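Local coordinates for S-adenosylmethionine:tRNA ribosyltransferase-isomerase (Thermotoga maritima, PDB 1VKY) that transfers and isomerises the ribose moiety of S-adenosylmethionine onto the 7-aminomethyl group of preQ1-modified tRNA, giving epoxyqueuosine in the tRNA, at the interface of chains A and B. Residues are numbered along the deposited sequence; one frame, centred on the assembly and turned at random. Chains: chain A/B, S-adenosylmethionine:tRNA ribosyltransferase-isomerase.

The interface of chains A and B. Residues chain A 24, 27-29, 338, 340; chain B 27-28, 305, 338-340.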
loop_
_atom_site.group_PDB
_atom_site.type_symbol
_atom_site.label_atom_id
_atom_site.label_comp_id
_atom_site.label_asym_id
_atom_site.label_seq_id
_atom_site.Cartn_x
_atom_site.Cartn_y
_atom_site.Cartn_z
ATOM N N PRO A 24 15.576 -4.164 4.270
ATOM C CA PRO A 24 14.549 -3.770 3.344
ATOM C C PRO A 24 13.393 -4.751 3.224
ATOM O O PRO A 24 12.281 -4.337 2.997
ATOM C CB PRO A 24 15.307 -3.563 2.009
ATOM C CG PRO A 24 16.599 -4.271 2.170
ATOM C CD PRO A 24 16.923 -4.152 3.652
ATOM N N ILE A 27 10.095 -4.053 5.288
ATOM C CA ILE A 27 9.104 -3.067 4.902
ATOM C C ILE A 27 7.971 -3.711 4.115
ATOM O O ILE A 27 8.148 -4.146 2.944
ATOM C CB ILE A 27 9.743 -1.889 4.134
ATOM C CG1 ILE A 27 10.858 -1.303 4.951
ATOM C CG2 ILE A 27 8.701 -0.864 3.796
ATOM C CD1 ILE A 27 11.617 -0.142 4.316
ATOM N N ALA A 28 6.774 -3.695 4.694
ATOM C CA ALA A 28 5.647 -4.437 4.091
ATOM C C ALA A 28 5.052 -3.724 2.876
ATOM O O ALA A 28 4.934 -2.492 2.849
ATOM C CB ALA A 28 4.542 -4.716 5.107
ATOM N N GLN A 29 4.664 -4.514 1.874
ATOM C CA GLN A 29 4.035 -4.004 0.659
ATOM C C GLN A 29 2.533 -4.163 0.774
ATOM O O GLN A 29 1.769 -3.395 0.190
ATOM C CB GLN A 29 4.525 -4.788 -0.562
ATOM C CG GLN A 29 6.036 -4.825 -0.709
ATOM C CD GLN A 29 6.494 -5.500 -1.998
ATOM N NE2 GLN A 29 7.242 -6.594 -1.847
ATOM N N PHE A 338 6.507 0.125 8.526
ATOM C CA PHE A 338 5.889 1.115 7.664
ATOM C C PHE A 338 4.365 0.914 7.578
ATOM O O PHE A 338 3.801 0.187 8.384
ATOM C CB PHE A 338 6.623 1.160 6.324
ATOM C CG PHE A 338 6.422 2.414 5.495
ATOM C CD1 PHE A 338 6.667 3.664 6.001
ATOM C CD2 PHE A 338 6.005 2.307 4.175
ATOM C CE1 PHE A 338 6.499 4.785 5.224
ATOM C CE2 PHE A 338 5.815 3.456 3.397
ATOM C CZ PHE A 338 6.078 4.670 3.915
ATOM N N PHE A 340 1.916 -0.547 5.992
ATOM C CA PHE A 340 1.118 -1.786 5.894
ATOM C C PHE A 340 1.610 -2.844 6.857
ATOM O O PHE A 340 1.167 -3.990 6.786
ATOM C CB PHE A 340 1.133 -2.273 4.446
ATOM C CG PHE A 340 0.746 -1.190 3.491
ATOM C CD1 PHE A 340 1.715 -0.426 2.844
ATOM C CD2 PHE A 340 -0.595 -0.849 3.333
ATOM C CE1 PHE A 340 1.347 0.645 2.007
ATOM C CE2 PHE A 340 -0.962 0.196 2.509
ATOM C CZ PHE A 340 0.015 0.953 1.845
ATOM N N ILE B 27 9.556 7.408 0.217
ATOM C CA ILE B 27 8.865 6.128 0.096
ATOM C C ILE B 27 7.360 6.390 0.089
ATOM O O ILE B 27 6.789 6.720 1.105
ATOM C CB ILE B 27 9.294 5.161 1.201
ATOM C CG1 ILE B 27 10.808 4.940 1.131
ATOM C CG2 ILE B 27 8.512 3.855 1.126
ATOM C CD1 ILE B 27 11.345 4.065 2.185
ATOM N N ALA B 28 6.744 6.205 -1.078
ATOM C CA ALA B 28 5.346 6.511 -1.312
ATOM C C ALA B 28 4.390 5.579 -0.554
ATOM O O ALA B 28 4.613 4.385 -0.469
ATOM C CB ALA B 28 5.059 6.439 -2.767
ATOM N N LEU B 305 14.682 -0.443 -2.669
ATOM C CA LEU B 305 15.243 0.111 -1.455
ATOM C C LEU B 305 16.742 -0.169 -1.365
ATOM O O LEU B 305 17.235 -1.174 -1.953
ATOM C CB LEU B 305 14.483 -0.511 -0.262
ATOM C CG LEU B 305 12.951 -0.279 -0.188
ATOM C CD1 LEU B 305 12.280 -1.188 0.854
ATOM C CD2 LEU B 305 12.682 1.194 0.128
ATOM N N PHE B 338 9.687 2.743 -4.053
ATOM C CA PHE B 338 9.010 1.558 -3.573
ATOM C C PHE B 338 7.733 1.318 -4.332
ATOM O O PHE B 338 7.544 1.834 -5.432
ATOM C CB PHE B 338 8.882 1.615 -2.020
ATOM C CG PHE B 338 8.727 0.295 -1.352
ATOM C CD1 PHE B 338 9.576 -0.754 -1.634
ATOM C CD2 PHE B 338 7.701 0.085 -0.450
ATOM C CE1 PHE B 338 9.418 -1.965 -1.008
ATOM C CE2 PHE B 338 7.551 -1.135 0.181
ATOM C CZ PHE B 338 8.398 -2.145 -0.088
ATOM N N SER B 339 6.918 0.408 -3.806
ATOM C CA SER B 339 5.798 -0.172 -4.509
ATOM C C SER B 339 4.755 0.770 -5.123
ATOM O O SER B 339 4.106 0.391 -6.122
ATOM C CB SER B 339 5.108 -1.172 -3.559
ATOM O OG SER B 339 6.027 -2.235 -3.243
ATOM N N PHE B 340 4.541 1.944 -4.527
ATOM C CA PHE B 340 3.522 2.888 -5.002
ATOM C C PHE B 340 4.148 4.119 -5.600
ATOM O O PHE B 340 3.428 5.079 -5.939
ATOM C CB PHE B 340 2.552 3.269 -3.858
ATOM C CG PHE B 340 1.926 2.067 -3.246
ATOM C CD1 PHE B 340 2.381 1.573 -2.034
ATOM C CD2 PHE B 340 1.019 1.311 -3.987
ATOM C CE1 PHE B 340 1.878 0.383 -1.519
ATOM C CE2 PHE B 340 0.496 0.132 -3.482
ATOM C CZ PHE B 340 0.931 -0.339 -2.240
#
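One face of the B:Phe338 ring carries the hydroxyl oxygen OG of its own neighbour B:Ser339, 3.8 Å above the plane and over the ring centre. At the edge of the same ring, in its plane, lies the backbone carbonyl O of A:Ala28. The B:Phe340 ring has B:Ser339 CB over one face, towards the rim, and B:Ala28 O in plane at its edge. Thus B:Ser339 sits against both rings of its own chain.

This largely apolar patch is part of a two-fold symmetric interface between two copies of a QueA-family enzyme. The protein is a monomer, so the pairing may reflect crystal packing.

B:Phe338 points into chain A with CG anti to the backbone N (chi1 -156°). Its tip atom CZ meets A:Gln29 CG at 3.6 Å, where the two side chains cross at about a right angle. A:Gln29 is extended beyond CG, and its modelled side chain is incomplete. Its CD lies 3.5 Å from B:Ser339 OG. The amide oxygen is not modelled, so the structure alone does not show whether the amide bonds this hydroxyl. The CE2 corner of B:Phe338 meets the A:Ile27 methyl CG2 obliquely, at 3.8 Å.

The twin contact is somewhat closer. A:Phe338 has a similar first torsion (chi1 -161°), and its CE2 lies 3.5 Å from B:Ile27 CG2. In both isoleucines CG2 is the branch anti to the backbone N, and it is turned to the opposing ring.

The other branch of A:Ile27 ends in CD1. This methyl meets B:Leu305 CD1 at 3.7 Å as the side chains cross obliquely. B:Leu305 CB also rests against A:Pro24 CB, 3.9 Å away.

Near the two-fold axis, the rings of A:Phe340 and B:Phe340 meet tip to tip. A:Phe340 CE1 and B:Phe340 CE1 are 3.6 Å apart. Both side chains place CG anti to the carbonyl carbon (chi1 -51° in A:Phe340), beside the backbone N.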